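Long-range contact in RNA-directed RNA polymerase (Infectious pancreatic necrosis virus, PDB 3ZED), which probably copies the viral RNA genome as an RNA-dependent RNA polymerase, and probably occurs both free and covalently attached to that RNA: residues L376-I390 and L393-K405. Residues are numbered along the deposited sequence; the frame is centred on the assembly and turned at random.
Sequences LDNDEDLVMIYADNI and LQDNTWYSIDLEK
Leu382 and Leu393 exchange two backbone hydrogen bonds, Leu382 N to Leu393 O and Leu393 N to Leu382 O (2.8 Å), the second almost straight. Their side chains meet on one face of the sheet, CB to CB at 3.6 Å. With CG anti to the backbone N (chi1 -170°), Leu393 spreads its methyls between two partners: CD1 reaches Leu382 CD2, and CD2 meets Leu376 CD2 at 3.8 Å, bringing the last turn of helix 364-377 against this face at the open end of the hairpin. Met384 CE comes in near the plane of the Trp398 ring, at its edge by CH2. At the other end, Ile390 and Ile401 form a second hydrogen-bonded antiparallel pair, and Leu403 N donates to Asp388 O. Asn389 and Asp402 run side by side from the neighbouring non-hydrogen-bonded pair. Asn389 ND2 gives a fairly straight bond (167°) to Asp402 OD1 (2.9 Å), in its own amide plane but from above the carboxylate, the two planes lying 61° apart. Water joins each end: one links Asp381 OD1 to Asp395 N, another Asp388 OD2 to Leu403 O. A type II' turn from Tyr386 to Asn389 reverses the chain, while a Schellman motif at Asp379 ends the helix. Asp381 OD2 is salt-bridged to Lys496, and Arg525 binds both Leu376 O, through its side chain, and Asn396 OD1, through its backbone N. Within the palm domain, this is a meander of consecutive antiparallel hairpins: strand 389-394 lies between 382-386 and 397-403, strand 515-521 continues the sheet beyond 397-403, and helix 476-493 packs against Ile385, Ala387 and Leu403.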
# COMPACT_ATOMS: atom_id res chain seq x y z
N LEU B 376 6.40 -28.18 -9.36
CA LEU B 376 5.73 -29.46 -9.10
C LEU B 376 6.43 -30.63 -9.83
O LEU B 376 6.59 -31.69 -9.23
CB LEU B 376 4.24 -29.41 -9.49
CG LEU B 376 3.35 -28.51 -8.60
CD1 LEU B 376 2.05 -28.22 -9.29
CD2 LEU B 376 3.11 -29.12 -7.18
N ASP B 377 6.88 -30.41 -11.11
CA ASP B 377 7.58 -31.43 -11.89
C ASP B 377 8.95 -31.74 -11.31
O ASP B 377 9.39 -32.89 -11.39
CB ASP B 377 7.74 -31.00 -13.37
CG ASP B 377 6.45 -30.75 -14.15
OD1 ASP B 377 5.35 -31.03 -13.60
OD2 ASP B 377 6.54 -30.24 -15.30
N ASN B 378 9.63 -30.73 -10.75
CA ASN B 378 10.98 -30.87 -10.18
C ASN B 378 10.94 -31.12 -8.66
O ASN B 378 11.99 -31.21 -8.02
CB ASN B 378 11.80 -29.63 -10.51
CG ASN B 378 12.14 -29.51 -11.98
OD1 ASN B 378 12.72 -30.42 -12.59
ND2 ASN B 378 11.78 -28.38 -12.59
N ASP B 379 9.72 -31.28 -8.09
CA ASP B 379 9.45 -31.50 -6.67
C ASP B 379 10.20 -30.44 -5.79
O ASP B 379 10.85 -30.78 -4.79
CB ASP B 379 9.76 -32.95 -6.25
CG ASP B 379 8.99 -33.41 -5.03
OD1 ASP B 379 7.72 -33.37 -5.05
OD2 ASP B 379 9.64 -33.81 -4.04
N GLU B 380 10.08 -29.16 -6.21
CA GLU B 380 10.68 -28.00 -5.55
C GLU B 380 9.60 -27.18 -4.84
O GLU B 380 8.50 -27.00 -5.38
CB GLU B 380 11.41 -27.10 -6.56
CG GLU B 380 12.63 -27.73 -7.22
CD GLU B 380 13.16 -26.99 -8.44
OE1 GLU B 380 12.52 -26.00 -8.87
OE2 GLU B 380 14.20 -27.42 -8.98
N ASP B 381 9.93 -26.68 -3.63
CA ASP B 381 9.05 -25.82 -2.86
C ASP B 381 9.10 -24.43 -3.46
O ASP B 381 10.06 -24.09 -4.14
CB ASP B 381 9.44 -25.80 -1.36
CG ASP B 381 9.29 -27.13 -0.64
OD1 ASP B 381 8.37 -27.90 -0.99
OD2 ASP B 381 10.08 -27.40 0.29
N LEU B 382 8.07 -23.64 -3.24
CA LEU B 382 8.00 -22.30 -3.81
C LEU B 382 7.40 -21.32 -2.81
O LEU B 382 6.46 -21.67 -2.08
CB LEU B 382 7.14 -22.38 -5.09
CG LEU B 382 7.14 -21.23 -6.09
CD1 LEU B 382 8.53 -21.02 -6.72
CD2 LEU B 382 6.14 -21.53 -7.20
N VAL B 383 7.95 -20.10 -2.77
CA VAL B 383 7.44 -19.04 -1.93
C VAL B 383 7.32 -17.77 -2.76
O VAL B 383 8.15 -17.49 -3.62
CB VAL B 383 8.24 -18.83 -0.60
CG1 VAL B 383 9.63 -18.23 -0.82
CG2 VAL B 383 7.43 -17.99 0.40
N MET B 384 6.23 -17.02 -2.54
CA MET B 384 5.95 -15.74 -3.20
C MET B 384 5.50 -14.76 -2.15
O MET B 384 4.79 -15.15 -1.22
CB MET B 384 4.91 -15.87 -4.32
CG MET B 384 5.33 -16.80 -5.42
SD MET B 384 4.13 -16.71 -6.73
CE MET B 384 4.44 -18.21 -7.60
N ILE B 385 5.94 -13.50 -2.27
CA ILE B 385 5.63 -12.46 -1.27
C ILE B 385 5.13 -11.20 -1.91
O ILE B 385 5.73 -10.69 -2.85
CB ILE B 385 6.86 -12.16 -0.34
CG1 ILE B 385 7.42 -13.44 0.32
CG2 ILE B 385 6.54 -11.10 0.72
CD1 ILE B 385 8.89 -13.32 0.79
N TYR B 386 4.08 -10.64 -1.33
CA TYR B 386 3.51 -9.36 -1.71
C TYR B 386 3.00 -8.65 -0.47
O TYR B 386 1.88 -8.96 -0.04
CB TYR B 386 2.39 -9.51 -2.76
CG TYR B 386 1.98 -8.18 -3.34
CD1 TYR B 386 0.99 -7.40 -2.74
CD2 TYR B 386 2.58 -7.68 -4.49
CE1 TYR B 386 0.63 -6.15 -3.25
CE2 TYR B 386 2.22 -6.44 -5.02
CZ TYR B 386 1.25 -5.68 -4.39
OH TYR B 386 0.88 -4.46 -4.89
N ALA B 387 3.78 -7.70 0.10
CA ALA B 387 3.38 -6.97 1.32
C ALA B 387 2.95 -7.98 2.42
O ALA B 387 3.73 -8.88 2.72
CB ALA B 387 2.25 -5.96 0.99
N ASP B 388 1.70 -7.91 2.94
CA ASP B 388 1.18 -8.83 3.97
C ASP B 388 0.67 -10.18 3.40
O ASP B 388 0.11 -10.96 4.16
CB ASP B 388 0.06 -8.15 4.80
CG ASP B 388 -1.09 -7.58 3.97
OD1 ASP B 388 -0.83 -7.12 2.82
OD2 ASP B 388 -2.22 -7.51 4.49
N ASN B 389 0.91 -10.48 2.10
CA ASN B 389 0.49 -11.76 1.51
C ASN B 389 1.68 -12.69 1.26
O ASN B 389 2.65 -12.31 0.58
CB ASN B 389 -0.26 -11.55 0.17
CG ASN B 389 -1.41 -10.57 0.20
OD1 ASN B 389 -1.37 -9.52 -0.44
ND2 ASN B 389 -2.46 -10.86 0.94
N ILE B 390 1.58 -13.92 1.76
CA ILE B 390 2.58 -14.97 1.52
C ILE B 390 1.90 -16.11 0.79
O ILE B 390 0.77 -16.48 1.14
CB ILE B 390 3.26 -15.46 2.83
CG1 ILE B 390 3.99 -14.33 3.56
CG2 ILE B 390 4.20 -16.67 2.60
CD1 ILE B 390 4.18 -14.58 5.11
N LEU B 393 4.01 -23.00 -1.86
CA LEU B 393 3.78 -24.24 -2.58
C LEU B 393 4.68 -25.29 -1.95
O LEU B 393 5.90 -25.21 -2.08
CB LEU B 393 4.06 -24.06 -4.09
CG LEU B 393 3.64 -25.19 -5.07
CD1 LEU B 393 3.84 -24.75 -6.49
CD2 LEU B 393 4.49 -26.46 -4.90
N GLN B 394 4.10 -26.26 -1.24
CA GLN B 394 4.81 -27.40 -0.66
C GLN B 394 3.84 -28.55 -0.46
O GLN B 394 2.65 -28.31 -0.26
CB GLN B 394 5.57 -27.05 0.64
CG GLN B 394 4.76 -26.96 1.92
CD GLN B 394 5.67 -26.63 3.07
OE1 GLN B 394 5.89 -25.47 3.38
NE2 GLN B 394 6.25 -27.65 3.70
N ASP B 395 4.36 -29.80 -0.57
CA ASP B 395 3.63 -31.06 -0.40
C ASP B 395 2.38 -31.13 -1.30
O ASP B 395 1.27 -31.43 -0.83
CB ASP B 395 3.27 -31.28 1.09
CG ASP B 395 4.45 -31.23 2.03
OD1 ASP B 395 5.46 -31.93 1.76
OD2 ASP B 395 4.38 -30.50 3.04
N ASN B 396 2.57 -30.82 -2.61
CA ASN B 396 1.52 -30.80 -3.64
C ASN B 396 0.29 -29.97 -3.18
O ASN B 396 -0.86 -30.32 -3.48
CB ASN B 396 1.12 -32.24 -4.03
CG ASN B 396 0.30 -32.33 -5.30
OD1 ASN B 396 0.52 -31.57 -6.25
ND2 ASN B 396 -0.68 -33.22 -5.32
N THR B 397 0.55 -28.88 -2.44
CA THR B 397 -0.50 -28.02 -1.90
C THR B 397 -0.10 -26.54 -2.04
O THR B 397 1.06 -26.19 -1.86
CB THR B 397 -0.80 -28.39 -0.42
OG1 THR B 397 -0.87 -29.80 -0.24
CG2 THR B 397 -2.09 -27.76 0.11
N TRP B 398 -1.08 -25.69 -2.35
CA TRP B 398 -0.93 -24.24 -2.47
C TRP B 398 -1.54 -23.59 -1.21
O TRP B 398 -2.71 -23.85 -0.87
CB TRP B 398 -1.61 -23.72 -3.75
CG TRP B 398 -1.59 -22.22 -3.90
CD1 TRP B 398 -2.58 -21.35 -3.54
CD2 TRP B 398 -0.53 -21.42 -4.47
NE1 TRP B 398 -2.22 -20.06 -3.88
CE2 TRP B 398 -0.97 -20.08 -4.46
CE3 TRP B 398 0.72 -21.71 -5.02
CZ2 TRP B 398 -0.21 -19.03 -4.98
CZ3 TRP B 398 1.51 -20.67 -5.50
CH2 TRP B 398 1.04 -19.35 -5.49
N TYR B 399 -0.73 -22.80 -0.51
CA TYR B 399 -1.16 -22.11 0.70
C TYR B 399 -1.11 -20.61 0.53
O TYR B 399 -0.11 -20.06 0.08
CB TYR B 399 -0.32 -22.49 1.92
CG TYR B 399 -0.32 -23.97 2.22
CD1 TYR B 399 -1.29 -24.55 3.04
CD2 TYR B 399 0.68 -24.80 1.71
CE1 TYR B 399 -1.27 -25.91 3.34
CE2 TYR B 399 0.71 -26.16 2.00
CZ TYR B 399 -0.27 -26.72 2.81
OH TYR B 399 -0.26 -28.07 3.08
N SER B 400 -2.19 -19.96 0.90
CA SER B 400 -2.28 -18.51 0.95
C SER B 400 -2.26 -18.13 2.41
O SER B 400 -3.14 -18.55 3.16
CB SER B 400 -3.53 -18.02 0.24
OG SER B 400 -3.61 -16.61 0.30
N ILE B 401 -1.19 -17.43 2.83
CA ILE B 401 -1.00 -17.01 4.22
C ILE B 401 -1.01 -15.49 4.25
O ILE B 401 -0.26 -14.84 3.52
CB ILE B 401 0.31 -17.61 4.84
CG1 ILE B 401 0.30 -19.15 4.82
CG2 ILE B 401 0.57 -17.09 6.27
CD1 ILE B 401 1.37 -19.70 4.02
N ASP B 402 -1.87 -14.91 5.10
CA ASP B 402 -1.92 -13.46 5.26
C ASP B 402 -1.56 -13.08 6.64
O ASP B 402 -2.01 -13.73 7.59
CB ASP B 402 -3.32 -12.91 4.96
CG ASP B 402 -3.73 -12.93 3.50
OD1 ASP B 402 -2.86 -13.19 2.63
OD2 ASP B 402 -4.92 -12.68 3.22
N LEU B 403 -0.83 -11.98 6.79
CA LEU B 403 -0.55 -11.45 8.12
C LEU B 403 -1.88 -11.04 8.71
O LEU B 403 -2.77 -10.61 7.97
CB LEU B 403 0.43 -10.26 8.08
CG LEU B 403 1.79 -10.48 7.39
CD1 LEU B 403 2.66 -9.26 7.55
CD2 LEU B 403 2.49 -11.77 7.88
N GLU B 404 -2.06 -11.27 10.00
CA GLU B 404 -3.33 -10.93 10.61
C GLU B 404 -3.31 -9.44 10.90
O GLU B 404 -2.50 -9.00 11.71
CB GLU B 404 -3.58 -11.77 11.88
CG GLU B 404 -4.83 -11.35 12.63
CD GLU B 404 -5.13 -12.06 13.94
OE1 GLU B 404 -4.18 -12.53 14.60
OE2 GLU B 404 -6.32 -12.12 14.31
N LYS B 405 -4.18 -8.68 10.21
CA LYS B 405 -4.32 -7.22 10.34
C LYS B 405 -2.93 -6.63 10.27
O LYS B 405 -2.52 -5.94 11.20
CB LYS B 405 -5.04 -6.86 11.67
CG LYS B 405 -6.49 -7.32 11.70
CD LYS B 405 -7.09 -7.27 13.09
CE LYS B 405 -8.47 -7.88 13.10
NZ LYS B 405 -8.43 -9.35 13.33
O HOH W 1 7.44 -30.42 -0.95
O HOH W 2 -3.12 -8.31 6.81